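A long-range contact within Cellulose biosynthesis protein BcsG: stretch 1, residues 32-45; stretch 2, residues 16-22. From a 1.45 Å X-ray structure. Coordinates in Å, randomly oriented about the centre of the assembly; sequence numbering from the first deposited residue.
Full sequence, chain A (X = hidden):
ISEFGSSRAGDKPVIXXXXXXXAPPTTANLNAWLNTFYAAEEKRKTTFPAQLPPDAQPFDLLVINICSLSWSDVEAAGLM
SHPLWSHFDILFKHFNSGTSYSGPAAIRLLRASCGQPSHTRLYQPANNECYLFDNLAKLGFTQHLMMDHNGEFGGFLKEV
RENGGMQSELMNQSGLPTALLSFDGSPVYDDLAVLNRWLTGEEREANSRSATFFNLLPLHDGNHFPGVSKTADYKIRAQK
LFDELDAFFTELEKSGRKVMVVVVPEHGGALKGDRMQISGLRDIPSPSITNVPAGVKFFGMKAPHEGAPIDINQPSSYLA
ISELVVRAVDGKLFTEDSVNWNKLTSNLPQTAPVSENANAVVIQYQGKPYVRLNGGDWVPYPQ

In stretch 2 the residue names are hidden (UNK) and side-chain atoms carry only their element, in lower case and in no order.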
# COMPACT_ATOMS: atom_id res chain seq x y z
N ALA A 32 10.31 -19.72 15.82
CA ALA A 32 9.63 -20.76 15.06
C ALA A 32 8.38 -20.20 14.37
O ALA A 32 8.11 -20.53 13.22
CB ALA A 32 9.28 -21.94 15.95
N TRP A 33 7.62 -19.36 15.09
CA TRP A 33 6.44 -18.73 14.50
C TRP A 33 6.82 -17.91 13.25
O TRP A 33 6.14 -18.02 12.22
CB TRP A 33 5.70 -17.85 15.54
CG TRP A 33 4.45 -17.29 14.95
CD1 TRP A 33 3.23 -17.87 14.94
CD2 TRP A 33 4.33 -16.07 14.20
NE1 TRP A 33 2.35 -17.10 14.23
CE2 TRP A 33 2.99 -15.98 13.77
CE3 TRP A 33 5.23 -15.03 13.86
CZ2 TRP A 33 2.53 -14.90 13.01
CZ3 TRP A 33 4.77 -13.96 13.09
CH2 TRP A 33 3.43 -13.91 12.68
N LEU A 34 7.91 -17.14 13.35
CA LEU A 34 8.31 -16.35 12.20
C LEU A 34 8.68 -17.22 10.99
O LEU A 34 8.31 -16.90 9.86
CB LEU A 34 9.44 -15.39 12.57
CG LEU A 34 9.91 -14.40 11.48
CD1 LEU A 34 8.80 -13.38 11.15
CD2 LEU A 34 11.17 -13.68 11.91
N ASN A 35 9.44 -18.30 11.23
CA ASN A 35 9.74 -19.20 10.15
C ASN A 35 8.48 -19.83 9.55
O ASN A 35 8.40 -20.00 8.33
CB ASN A 35 10.76 -20.26 10.60
CG ASN A 35 12.20 -19.78 10.47
OD1 ASN A 35 12.57 -19.17 9.47
ND2 ASN A 35 12.99 -20.02 11.50
N THR A 36 7.50 -20.13 10.41
CA THR A 36 6.20 -20.68 9.96
C THR A 36 5.46 -19.65 9.09
O THR A 36 4.91 -20.00 8.05
CB THR A 36 5.36 -21.12 11.16
OG1 THR A 36 6.10 -22.12 11.85
CG2 THR A 36 4.02 -21.70 10.72
N PHE A 37 5.51 -18.38 9.52
CA PHE A 37 4.94 -17.29 8.73
C PHE A 37 5.63 -17.20 7.36
O PHE A 37 4.96 -17.16 6.33
CB PHE A 37 5.06 -15.99 9.53
CG PHE A 37 4.75 -14.72 8.74
CD1 PHE A 37 3.44 -14.27 8.58
CD2 PHE A 37 5.78 -13.97 8.18
CE1 PHE A 37 3.16 -13.10 7.86
CE2 PHE A 37 5.51 -12.82 7.44
CZ PHE A 37 4.20 -12.37 7.31
N TYR A 38 6.97 -17.22 7.32
CA TYR A 38 7.65 -17.12 6.04
C TYR A 38 7.27 -18.27 5.12
O TYR A 38 7.08 -18.07 3.94
CB TYR A 38 9.17 -17.13 6.22
CG TYR A 38 9.79 -15.88 6.83
CD1 TYR A 38 9.27 -14.58 6.58
CD2 TYR A 38 10.93 -15.99 7.64
CE1 TYR A 38 9.91 -13.45 7.14
CE2 TYR A 38 11.54 -14.88 8.20
CZ TYR A 38 11.05 -13.62 7.94
OH TYR A 38 11.68 -12.55 8.49
N ALA A 39 7.19 -19.49 5.69
CA ALA A 39 6.86 -20.68 4.88
C ALA A 39 5.47 -20.53 4.29
O ALA A 39 5.28 -20.78 3.11
CB ALA A 39 6.95 -21.94 5.71
N ALA A 40 4.51 -20.11 5.12
CA ALA A 40 3.14 -19.99 4.62
C ALA A 40 3.05 -18.90 3.56
O ALA A 40 2.37 -19.05 2.55
CB ALA A 40 2.18 -19.71 5.75
N GLU A 41 3.72 -17.78 3.81
CA GLU A 41 3.62 -16.66 2.88
C GLU A 41 4.20 -16.97 1.51
O GLU A 41 3.71 -16.50 0.49
CB GLU A 41 4.33 -15.44 3.47
CG GLU A 41 3.58 -14.78 4.63
CD GLU A 41 2.22 -14.26 4.21
OE1 GLU A 41 2.16 -13.50 3.23
OE2 GLU A 41 1.24 -14.60 4.90
N GLU A 42 5.27 -17.78 1.48
CA GLU A 42 5.94 -18.07 0.22
C GLU A 42 5.05 -18.89 -0.73
O GLU A 42 5.27 -18.87 -1.94
CB GLU A 42 7.28 -18.76 0.48
CG GLU A 42 8.10 -18.95 -0.77
CD GLU A 42 9.53 -18.50 -0.67
OE1 GLU A 42 10.09 -18.33 0.44
OE2 GLU A 42 10.12 -18.38 -1.77
N LYS A 43 4.03 -19.56 -0.17
CA LYS A 43 3.09 -20.35 -0.96
C LYS A 43 1.90 -19.54 -1.47
O LYS A 43 1.06 -20.07 -2.18
CB LYS A 43 2.60 -21.54 -0.12
CG LYS A 43 3.72 -22.53 0.25
CD LYS A 43 3.09 -23.74 0.91
CE LYS A 43 4.14 -24.76 1.29
NZ LYS A 43 4.27 -25.86 0.31
N ARG A 44 1.82 -18.27 -1.10
CA ARG A 44 0.64 -17.45 -1.41
C ARG A 44 0.88 -16.61 -2.64
O ARG A 44 1.94 -16.02 -2.82
CB ARG A 44 0.32 -16.49 -0.24
CG ARG A 44 0.08 -17.19 1.06
CD ARG A 44 -0.20 -16.21 2.18
NE ARG A 44 -1.60 -15.78 2.15
CZ ARG A 44 -2.14 -14.96 3.06
NH1 ARG A 44 -1.39 -14.36 3.98
NH2 ARG A 44 -3.43 -14.67 2.99
N LYS A 45 -0.14 -16.57 -3.51
CA LYS A 45 -0.07 -15.72 -4.69
C LYS A 45 -1.49 -15.43 -5.13
O LYS A 45 -2.41 -16.21 -4.87
CB LYS A 45 0.76 -16.36 -5.81
CG LYS A 45 0.11 -17.53 -6.50
CD LYS A 45 0.91 -17.93 -7.74
CE LYS A 45 0.10 -18.93 -8.59
NZ LYS A 45 0.69 -19.19 -9.94
N UNK A 16 -4.75 -21.95 7.09
CA UNK A 16 -5.10 -20.66 7.71
C UNK A 16 -4.24 -19.53 7.14
O UNK A 16 -3.08 -19.74 6.77
N UNK A 17 -4.81 -18.32 7.03
CA UNK A 17 -4.02 -17.19 6.48
C UNK A 17 -2.98 -16.71 7.48
O UNK A 17 -2.00 -16.13 7.08
o UNK A 17 -5.68 -17.26 4.26
o UNK A 17 -6.45 -15.19 4.48
c UNK A 17 -5.73 -16.16 4.86
c UNK A 17 -4.91 -15.98 6.14
N UNK A 18 -3.25 -16.89 8.76
CA UNK A 18 -2.31 -16.47 9.81
C UNK A 18 -1.94 -17.64 10.73
O UNK A 18 -2.84 -18.26 11.34
c UNK A 18 -2.88 -15.28 10.60
c UNK A 18 -3.15 -14.10 9.67
s UNK A 18 -3.62 -12.66 10.58
c UNK A 18 -5.22 -13.15 11.24
N UNK A 19 -0.64 -17.94 10.84
CA UNK A 19 -0.24 -19.12 11.63
C UNK A 19 -0.60 -18.92 13.11
O UNK A 19 -0.43 -17.82 13.66
c UNK A 19 1.28 -19.15 11.47
c UNK A 19 0.53 -17.29 10.21
c UNK A 19 1.56 -18.38 10.22
N UNK A 20 -1.09 -19.99 13.75
CA UNK A 20 -1.53 -19.93 15.13
C UNK A 20 -0.40 -19.56 16.11
O UNK A 20 0.78 -19.85 15.85
c UNK A 20 -2.12 -21.28 15.53
N UNK A 21 -0.79 -18.95 17.23
CA UNK A 21 0.15 -18.49 18.26
C UNK A 21 -0.22 -19.01 19.62
O UNK A 21 -0.25 -18.27 20.61
c UNK A 21 0.63 -14.84 17.02
o UNK A 21 -0.11 -14.18 17.78
c UNK A 21 0.20 -16.95 18.31
c UNK A 21 0.61 -16.36 16.99
n UNK A 21 1.53 -14.28 16.23
N UNK A 22 -0.48 -20.31 19.70
CA UNK A 22 -0.86 -20.88 21.00
C UNK A 22 0.34 -21.17 21.90
O UNK A 22 0.19 -21.11 23.11
c UNK A 22 -1.71 -22.15 20.85
o UNK A 22 -0.99 -23.08 20.04
c UNK A 22 -3.05 -21.83 20.21
O HOH W 1 -0.01 -14.16 7.50
O HOH W 2 0.09 -17.17 5.66
O HOH W 3 -5.62 -16.13 1.42

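Stretch 1 is a helix that runs from before Ala 32 and gives way to a turn leading into Arg 44 and Lys 45; stretch 2 is an irregular segment lying along one side of it. Position 16 carries no side-chain atoms beyond CA, and its backbone lies at the margin of the contact. The residue is Gly 16.

Position 17 has four side-chain atoms, two carbons of which the second bears two oxygens at a fork. This short carboxylate faces the guanidinium of Arg 44, whose NH2 comes within 3.3 Å of the forked carbon. One carbon between CA and the carboxylate makes it Asp 17. Its OD2 forms a salt bridge with Arg 44 NH2 at 3.4 Å, while its CA lies over one face of the guanidinium. Water 3 supplements the pairing, donating to Asp 17 OD1 and accepting from Arg 44 NH2, both at 3.1 Å.

Position 18 shows an unbranched chain of two carbons, a sulfur and a terminal carbon. Its CB stays 5.9 Å from Trp 33 CZ2 and the end of the chain leads away from the helix, so it adds almost nothing to the interface; this thioether is Met 18.

At position 19 three carbons close a ring onto the backbone nitrogen, and this ring lies against Trp 33, Thr 36 and Phe 37; it is Pro 19. Its CB lies 3.8 Å from Thr 36 CG2 and 4.2 Å from Trp 33 CD1, and its CG lies 3.9 Å from Phe 37 CA. The carbonyl O of Pro 19 accepts a hydrogen bond from Trp 33 NE1 at 2.9 Å, nearly straight at 176°.

Position 20 has a single side-chain carbon, pointing away from the helix. It meets stretch 1 through its backbone, with its O 3.3 Å from Trp 33 CD1 at the edge of the indole; it is Ala 20.

Position 21 bears three carbons in a row, the last carrying one oxygen and one nitrogen. The chain starts out sideways, but its end comes nearer and lies over one face of the Trp 33 indole; this amide is Gln 21. Its NE2 is 3.3 Å from Trp 33 CE2.

Position 22 has one carbon carrying an oxygen and a second carbon, out of reach of stretch 1; this branched side chain is Thr 22.

The contact, burying 394 Å², centres on Trp 33 and Pro 19. The indole offers its NH to the proline carbonyl while its side chain also packs against the proline ring, so one residue pair combines a polar link with apolar contact. Towards the other end, Arg 44 joins Asp 17 to Glu 41 through two salt bridges, the second from its NH1 to Glu 41 OE2 at 2.8 Å. Water 2 bridges Asp 17 O (2.7 Å) and Glu 41 OE2 (2.9 Å) by donating to both; water 1 lies within hydrogen-bonding distance of the same atoms.

Stretch 2 16-22: GDMPAQT
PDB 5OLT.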